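Local coordinates for protein rhodopsin (Rubrobacter xylanophilus, PDB 6KFQ) that binds retinal within a seven-helix membrane bundle and, as a thermally very stable microbial rhodopsin, probably uses light to pump protons, at residues N26-T38 with G213-G227. Sequence-based numbering, arbitrary orientation.
Sequences NAPEGTRYFFVIT and GLLLLSSRQALSDIG. With SO4 (sulfate ion), chain T.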
ATOM      1  N   ASN A  26       9.106  21.714  -6.556  1.00 58.53           N
ATOM      2  CA  ASN A  26       9.133  22.672  -5.454  1.00 63.54           C
ATOM      3  C   ASN A  26       9.310  21.952  -4.116  1.00 62.99           C
ATOM      4  O   ASN A  26       8.884  22.450  -3.073  1.00 64.40           O
ATOM      5  CB  ASN A  26       7.868  23.532  -5.449  1.00 64.80           C
ATOM      6  CG  ASN A  26       7.992  24.768  -4.563  1.00 69.10           C
ATOM      7  OD1 ASN A  26       9.092  25.270  -4.321  1.00 71.45           O
ATOM      8  ND2 ASN A  26       6.857  25.257  -4.071  1.00 69.37           N
ATOM      9  N   ALA A  27       9.937  20.779  -4.139  1.00 54.09           N
ATOM     10  CA  ALA A  27      10.146  20.016  -2.912  1.00 56.35           C
ATOM     11  C   ALA A  27      11.117  20.749  -1.993  1.00 57.60           C
ATOM     12  O   ALA A  27      12.102  21.321  -2.465  1.00 57.93           O
ATOM     13  CB  ALA A  27      10.699  18.629  -3.229  1.00 54.22           C
ATOM     14  N   PRO A  28      10.873  20.761  -0.684  1.00 56.03           N
ATOM     15  CA  PRO A  28      11.888  21.289   0.234  1.00 59.21           C
ATOM     16  C   PRO A  28      13.196  20.535   0.057  1.00 60.48           C
ATOM     17  O   PRO A  28      13.213  19.358  -0.307  1.00 59.13           O
ATOM     18  CB  PRO A  28      11.274  21.054   1.616  1.00 58.35           C
ATOM     19  CG  PRO A  28       9.798  21.062   1.359  1.00 55.61           C
ATOM     20  CD  PRO A  28       9.621  20.418   0.012  1.00 54.34           C
ATOM     21  N   GLU A  29      14.304  21.227   0.288  1.00 68.24           N
ATOM     22  CA  GLU A  29      15.588  20.604   0.011  1.00 70.46           C
ATOM     23  C   GLU A  29      15.863  19.491   1.012  1.00 66.37           C
ATOM     24  O   GLU A  29      15.406  19.523   2.159  1.00 65.70           O
ATOM     25  CB  GLU A  29      16.710  21.636   0.026  1.00 80.07           C
ATOM     26  CG  GLU A  29      17.234  22.008   1.385  1.00 83.82           C
ATOM     27  CD  GLU A  29      18.424  22.920   1.267  1.00 91.73           C
ATOM     28  OE1 GLU A  29      19.288  22.902   2.170  1.00 94.65           O
ATOM     29  OE2 GLU A  29      18.495  23.644   0.252  1.00 94.83           O
ATOM     30  N   GLY A  30      16.594  18.480   0.551  1.00 64.05           N
ATOM     31  CA  GLY A  30      16.796  17.283   1.333  1.00 63.28           C
ATOM     32  C   GLY A  30      15.579  16.399   1.485  1.00 61.23           C
ATOM     33  O   GLY A  30      15.635  15.424   2.239  1.00 62.90           O
ATOM     34  N   THR A  31      14.474  16.701   0.795  1.00 60.28           N
ATOM     35  CA  THR A  31      13.259  15.900   0.910  1.00 57.38           C
ATOM     36  C   THR A  31      12.810  15.307  -0.416  1.00 53.88           C
ATOM     37  O   THR A  31      11.753  14.666  -0.465  1.00 49.10           O
ATOM     38  CB  THR A  31      12.111  16.730   1.486  1.00 58.11           C
ATOM     39  OG1 THR A  31      11.624  17.629   0.479  1.00 59.80           O
ATOM     40  CG2 THR A  31      12.581  17.522   2.665  1.00 58.81           C
ATOM     41  N   ARG A  32      13.576  15.500  -1.492  1.00 55.53           N
ATOM     42  CA  ARG A  32      13.111  15.078  -2.810  1.00 57.70           C
ATOM     43  C   ARG A  32      12.877  13.572  -2.873  1.00 56.27           C
ATOM     44  O   ARG A  32      12.068  13.108  -3.685  1.00 55.43           O
ATOM     45  CB  ARG A  32      14.106  15.526  -3.887  1.00 64.59           C
ATOM     46  CG  ARG A  32      14.781  14.402  -4.658  1.00 69.35           C
ATOM     47  CD  ARG A  32      15.790  14.956  -5.658  1.00 75.26           C
ATOM     48  NE  ARG A  32      16.246  13.939  -6.602  1.00 77.79           N
ATOM     49  N   TYR A  33      13.542  12.794  -2.009  1.00 53.57           N
ATOM     50  CA  TYR A  33      13.362  11.347  -2.065  1.00 50.94           C
ATOM     51  C   TYR A  33      11.956  10.934  -1.640  1.00 46.75           C
ATOM     52  O   TYR A  33      11.459   9.904  -2.101  1.00 44.27           O
ATOM     53  CB  TYR A  33      14.415  10.628  -1.215  1.00 52.76           C
ATOM     54  CG  TYR A  33      14.435  11.013   0.248  1.00 52.38           C
ATOM     55  CD1 TYR A  33      13.732  10.278   1.196  1.00 48.37           C
ATOM     56  CD2 TYR A  33      15.172  12.104   0.681  1.00 55.15           C
ATOM     57  CE1 TYR A  33      13.752  10.633   2.533  1.00 48.21           C
ATOM     58  CE2 TYR A  33      15.206  12.461   2.010  1.00 55.72           C
ATOM     59  CZ  TYR A  33      14.498  11.728   2.932  1.00 51.42           C
ATOM     60  OH  TYR A  33      14.542  12.110   4.251  1.00 50.52           O
ATOM     61  N   PHE A  34      11.298  11.719  -0.781  1.00 44.97           N
ATOM     62  CA  PHE A  34       9.899  11.441  -0.456  1.00 41.41           C
ATOM     63  C   PHE A  34       9.025  11.539  -1.699  1.00 44.91           C
ATOM     64  O   PHE A  34       8.181  10.671  -1.957  1.00 38.65           O
ATOM     65  CB  PHE A  34       9.398  12.412   0.613  1.00 52.73           C
ATOM     66  CG  PHE A  34       9.814  12.057   2.009  1.00 49.78           C
ATOM     67  CD1 PHE A  34       9.309  10.928   2.629  1.00 46.75           C
ATOM     68  CD2 PHE A  34      10.690  12.870   2.714  1.00 50.92           C
ATOM     69  CE1 PHE A  34       9.686  10.603   3.928  1.00 45.58           C
ATOM     70  CE2 PHE A  34      11.070  12.551   4.013  1.00 52.66           C
ATOM     71  CZ  PHE A  34      10.566  11.415   4.618  1.00 48.26           C
ATOM     72  N   PHE A  35       9.211  12.604  -2.479  1.00 41.85           N
ATOM     73  CA  PHE A  35       8.411  12.795  -3.683  1.00 41.27           C
ATOM     74  C   PHE A  35       8.673  11.688  -4.696  1.00 42.69           C
ATOM     75  O   PHE A  35       7.750  11.232  -5.384  1.00 39.47           O
ATOM     76  CB  PHE A  35       8.706  14.178  -4.284  1.00 48.45           C
ATOM     77  CG  PHE A  35       8.282  15.316  -3.396  1.00 46.70           C
ATOM     78  CD1 PHE A  35       7.110  16.003  -3.646  1.00 43.82           C
ATOM     79  CD2 PHE A  35       9.033  15.661  -2.279  1.00 48.25           C
ATOM     80  CE1 PHE A  35       6.703  17.028  -2.818  1.00 48.65           C
ATOM     81  CE2 PHE A  35       8.630  16.682  -1.443  1.00 48.25           C
ATOM     82  CZ  PHE A  35       7.468  17.371  -1.713  1.00 49.05           C
ATOM     83  N   VAL A  36       9.921  11.227  -4.783  1.00 46.04           N
ATOM     84  CA  VAL A  36      10.264  10.160  -5.719  1.00 47.76           C
ATOM     85  C   VAL A  36       9.621   8.844  -5.289  1.00 47.20           C
ATOM     86  O   VAL A  36       9.014   8.140  -6.103  1.00 43.55           O
ATOM     87  CB  VAL A  36      11.792  10.031  -5.840  1.00 51.62           C
ATOM     88  CG1 VAL A  36      12.160   8.858  -6.727  1.00 53.64           C
ATOM     89  CG2 VAL A  36      12.385  11.320  -6.380  1.00 51.48           C
ATOM     90  N   ILE A  37       9.745   8.496  -4.004  1.00 44.77           N
ATOM     91  CA  ILE A  37       9.155   7.254  -3.502  1.00 37.94           C
ATOM     92  C   ILE A  37       7.648   7.263  -3.692  1.00 36.81           C
ATOM     93  O   ILE A  37       7.050   6.255  -4.091  1.00 37.07           O
ATOM     94  CB  ILE A  37       9.515   7.051  -2.019  1.00 38.01           C
ATOM     95  CG1 ILE A  37      11.026   6.878  -1.836  1.00 40.06           C
ATOM     96  CG2 ILE A  37       8.749   5.867  -1.447  1.00 38.50           C
ATOM     97  CD1 ILE A  37      11.453   6.756  -0.361  1.00 40.42           C
ATOM     98  N   THR A  38       7.008   8.394  -3.393  1.00 36.91           N
ATOM     99  CA  THR A  38       5.549   8.448  -3.410  1.00 36.84           C
ATOM    100  C   THR A  38       5.002   8.467  -4.834  1.00 36.68           C
ATOM    101  O   THR A  38       3.928   7.908  -5.094  1.00 33.48           O
ATOM    102  CB  THR A  38       5.082   9.666  -2.612  1.00 37.11           C
ATOM    103  OG1 THR A  38       5.610   9.577  -1.280  1.00 38.11           O
ATOM    104  CG2 THR A  38       3.575   9.710  -2.539  1.00 38.32           C
ATOM    105  N   GLY A 213      -0.393   9.944  -0.416  1.00 28.05           N
ATOM    106  CA  GLY A 213       0.670  10.741  -0.997  1.00 28.85           C
ATOM    107  C   GLY A 213       0.364  12.224  -1.026  1.00 34.08           C
ATOM    108  O   GLY A 213       1.262  13.049  -0.843  1.00 38.27           O
ATOM    109  N   LEU A 214      -0.899  12.584  -1.258  1.00 34.39           N
ATOM    110  CA  LEU A 214      -1.293  13.991  -1.196  1.00 36.84           C
ATOM    111  C   LEU A 214      -1.038  14.569   0.189  1.00 36.98           C
ATOM    112  O   LEU A 214      -0.492  15.670   0.321  1.00 40.65           O
ATOM    113  CB  LEU A 214      -2.764  14.135  -1.560  1.00 33.84           C
ATOM    114  CG  LEU A 214      -3.090  14.216  -3.046  1.00 37.63           C
ATOM    115  CD1 LEU A 214      -4.589  14.077  -3.273  1.00 37.68           C
ATOM    116  CD2 LEU A 214      -2.580  15.548  -3.606  1.00 40.36           C
ATOM    117  N   LEU A 215      -1.437  13.838   1.232  1.00 33.19           N
ATOM    118  CA  LEU A 215      -1.215  14.293   2.599  1.00 38.65           C
ATOM    119  C   LEU A 215       0.270  14.390   2.922  1.00 36.90           C
ATOM    120  O   LEU A 215       0.713  15.366   3.538  1.00 38.12           O
ATOM    121  CB  LEU A 215      -1.917  13.353   3.577  1.00 35.33           C
ATOM    122  CG  LEU A 215      -3.441  13.372   3.507  1.00 36.83           C
ATOM    123  CD1 LEU A 215      -4.035  12.284   4.388  1.00 37.10           C
ATOM    124  CD2 LEU A 215      -3.982  14.751   3.883  1.00 40.01           C
ATOM    125  N   LEU A 216       1.056  13.397   2.503  1.00 33.64           N
ATOM    126  CA  LEU A 216       2.491  13.411   2.775  1.00 34.75           C
ATOM    127  C   LEU A 216       3.176  14.578   2.067  1.00 40.71           C
ATOM    128  O   LEU A 216       3.848  15.407   2.696  1.00 41.44           O
ATOM    129  CB  LEU A 216       3.116  12.082   2.339  1.00 32.97           C
ATOM    130  CG  LEU A 216       4.642  12.038   2.477  1.00 39.54           C
ATOM    131  CD1 LEU A 216       5.050  12.277   3.917  1.00 39.56           C
ATOM    132  CD2 LEU A 216       5.195  10.710   1.968  1.00 40.67           C
ATOM    133  N   LEU A 217       3.018  14.650   0.747  1.00 39.64           N
ATOM    134  CA  LEU A 217       3.793  15.594  -0.051  1.00 41.67           C
ATOM    135  C   LEU A 217       3.300  17.028   0.079  1.00 43.43           C
ATOM    136  O   LEU A 217       4.030  17.949  -0.300  1.00 44.67           O
ATOM    137  CB  LEU A 217       3.785  15.164  -1.519  1.00 41.60           C
ATOM    138  CG  LEU A 217       4.356  13.761  -1.734  1.00 41.87           C
ATOM    139  CD1 LEU A 217       4.511  13.448  -3.217  1.00 42.22           C
ATOM    140  CD2 LEU A 217       5.682  13.602  -1.006  1.00 43.28           C
ATOM    141  N   SER A 218       2.100  17.244   0.612  1.00 48.44           N
ATOM    142  CA  SER A 218       1.637  18.594   0.911  1.00 54.10           C
ATOM    143  C   SER A 218       2.103  19.096   2.275  1.00 51.98           C
ATOM    144  O   SER A 218       1.939  20.288   2.568  1.00 51.16           O
ATOM    145  CB  SER A 218       0.110  18.654   0.842  1.00 53.97           C
ATOM    146  OG  SER A 218      -0.353  18.233  -0.429  1.00 57.41           O
ATOM    147  N   SER A 219       2.669  18.223   3.115  1.00 49.37           N
ATOM    148  CA  SER A 219       3.147  18.602   4.448  1.00 48.88           C
ATOM    149  C   SER A 219       4.556  19.185   4.340  1.00 50.40           C
ATOM    150  O   SER A 219       5.547  18.622   4.819  1.00 47.22           O
ATOM    151  CB  SER A 219       3.127  17.406   5.393  1.00 48.02           C
ATOM    152  OG  SER A 219       1.827  16.877   5.548  1.00 49.54           O
ATOM    153  N   ARG A 220       4.626  20.365   3.721  1.00 47.99           N
ATOM    154  CA  ARG A 220       5.915  20.964   3.397  1.00 51.01           C
ATOM    155  C   ARG A 220       6.697  21.355   4.641  1.00 49.78           C
ATOM    156  O   ARG A 220       7.929  21.273   4.644  1.00 52.84           O
ATOM    157  CB  ARG A 220       5.714  22.185   2.493  1.00 54.08           C
ATOM    158  CG  ARG A 220       4.957  21.869   1.210  1.00 55.23           C
ATOM    159  CD  ARG A 220       4.842  23.104   0.317  1.00 57.00           C
ATOM    160  NE  ARG A 220       6.153  23.704   0.094  1.00 59.61           N
ATOM    161  CZ  ARG A 220       7.053  23.238  -0.765  1.00 56.72           C
ATOM    162  NH1 ARG A 220       6.785  22.171  -1.504  1.00 54.83           N
ATOM    163  NH2 ARG A 220       8.226  23.847  -0.891  1.00 59.20           N
ATOM    164  N   GLN A 221       6.009  21.788   5.700  1.00 56.55           N
ATOM    165  CA  GLN A 221       6.703  22.125   6.940  1.00 58.34           C
ATOM    166  C   GLN A 221       7.397  20.904   7.517  1.00 55.98           C
ATOM    167  O   GLN A 221       8.569  20.964   7.907  1.00 55.55           O
ATOM    168  CB  GLN A 221       5.723  22.700   7.958  1.00 64.49           C
ATOM    169  CG  GLN A 221       6.323  22.882   9.345  1.00 71.81           C
ATOM    170  CD  GLN A 221       5.270  23.142  10.400  1.00 76.44           C
ATOM    171  OE1 GLN A 221       4.071  23.086  10.121  1.00 78.09           O
ATOM    172  NE2 GLN A 221       5.710  23.422  11.623  1.00 78.10           N
ATOM    173  N   ALA A 222       6.680  19.782   7.582  1.00 46.36           N
ATOM    174  CA  ALA A 222       7.266  18.543   8.082  1.00 46.99           C
ATOM    175  C   ALA A 222       8.444  18.110   7.219  1.00 43.97           C
ATOM    176  O   ALA A 222       9.515  17.770   7.732  1.00 45.74           O
ATOM    177  CB  ALA A 222       6.196  17.455   8.126  1.00 42.67           C
ATOM    178  N   LEU A 223       8.260  18.124   5.899  1.00 46.98           N
ATOM    179  CA  LEU A 223       9.342  17.766   4.989  1.00 46.53           C
ATOM    180  C   LEU A 223      10.562  18.651   5.222  1.00 48.58           C
ATOM    181  O   LEU A 223      11.674  18.154   5.435  1.00 54.41           O
ATOM    182  CB  LEU A 223       8.855  17.861   3.540  1.00 48.71           C
ATOM    183  CG  LEU A 223       7.722  16.867   3.244  1.00 49.56           C
ATOM    184  CD1 LEU A 223       7.301  16.922   1.788  1.00 52.65           C
ATOM    185  CD2 LEU A 223       8.124  15.456   3.647  1.00 49.05           C
ATOM    186  N   SER A 224      10.360  19.969   5.247  1.00 48.51           N
ATOM    187  CA  SER A 224      11.485  20.875   5.451  1.00 56.93           C
ATOM    188  C   SER A 224      12.140  20.643   6.805  1.00 55.58           C
ATOM    189  O   SER A 224      13.363  20.753   6.932  1.00 57.45           O
ATOM    190  CB  SER A 224      11.032  22.330   5.310  1.00 65.61           C
ATOM    191  OG  SER A 224      10.124  22.690   6.333  1.00 70.93           O
ATOM    192  N   ASP A 225      11.342  20.313   7.829  1.00 56.32           N
ATOM    193  CA  ASP A 225      11.900  19.923   9.121  1.00 54.63           C
ATOM    194  C   ASP A 225      12.888  18.775   8.960  1.00 54.84           C
ATOM    195  O   ASP A 225      13.993  18.800   9.514  1.00 55.97           O
ATOM    196  CB  ASP A 225      10.777  19.523  10.085  1.00 52.89           C
ATOM    197  CG  ASP A 225      10.109  20.715  10.747  1.00 55.76           C
ATOM    198  OD1 ASP A 225      10.579  21.854  10.553  1.00 57.26           O
ATOM    199  OD2 ASP A 225       9.113  20.504  11.473  1.00 54.56           O
ATOM    200  N   ILE A 226      12.498  17.757   8.192  1.00 53.81           N
ATOM    201  CA  ILE A 226      13.359  16.598   7.976  1.00 53.90           C
ATOM    202  C   ILE A 226      14.528  16.960   7.071  1.00 54.60           C
ATOM    203  O   ILE A 226      15.670  16.551   7.316  1.00 50.40           O
ATOM    204  CB  ILE A 226      12.534  15.429   7.401  1.00 53.59           C
ATOM    205  CG1 ILE A 226      11.489  14.975   8.418  1.00 51.30           C
ATOM    206  CG2 ILE A 226      13.435  14.261   7.004  1.00 54.43           C
ATOM    207  CD1 ILE A 226      10.514  13.959   7.875  1.00 47.21           C
ATOM    208  N   GLY A 227      14.266  17.734   6.014  1.00 56.62           N
ATOM    209  CA  GLY A 227      15.334  18.104   5.101  1.00 61.45           C
ATOM    210  C   GLY A 227      16.406  18.951   5.758  1.00 65.08           C
ATOM    211  O   GLY A 227      17.594  18.807   5.459  1.00 65.86           O
TER
HETATM  212  S   SO4 T 319      17.208  15.189  -1.853  1.00 88.56           S
HETATM  213  O1  SO4 T 319      16.300  14.050  -1.758  1.00 88.45           O
HETATM  214  O2  SO4 T 319      17.939  15.138  -3.115  1.00 88.92           O
HETATM  215  O3  SO4 T 319      16.443  16.432  -1.784  1.00 87.03           O
HETATM  216  O4  SO4 T 319      18.159  15.135  -0.746  1.00 89.95           O
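Apolar packing, closed off at the loop by an arginine that binds a backbone carbonyl through two nitrogens, joins the start of helix 32-53, and the loop before it, to the end of helix 194-218 and the short helix 220-228. Leu217 and Phe35 lie at its centre: CD2 of the leucine stands over the ring's middle, 3.8 Å from the centroid, a CH-pi contact, while Ala27 CB lies on the opposite face, toward the rim. Leu223 splits its branches between two rings, CD1 meeting Phe35 CE2 at 3.5 Å and CD2 touching Phe34 CD2. In the seven-helix microbial rhodopsin fold, helices 32-53 and 194-218 are the second and last membrane helices; their segments 32-38 and 213-218 run antiparallel (167°). Deeper in, Thr38 CG2 presses on Gly213 CA (3.4 Å), and Thr38 OG1 hydrogen-bonds Asp85 of helix 70-90. At the loop end, Arg220 NH1 and NH2 both grip Asn26 O, at 2.6 and 2.7 Å; a bend at chi3 (52°) turns the guanidinium edge-on to that oxygen, between Asn26 ND2 over one face and the Pro28 ring over the other. A leucine in place of Arg220 would probably leave the Asn26 carbonyl without either donor and the loop freer to move. Beyond Pro28, Gly227 CA makes a CA-H...O contact with Glu29 O at 3.3 Å.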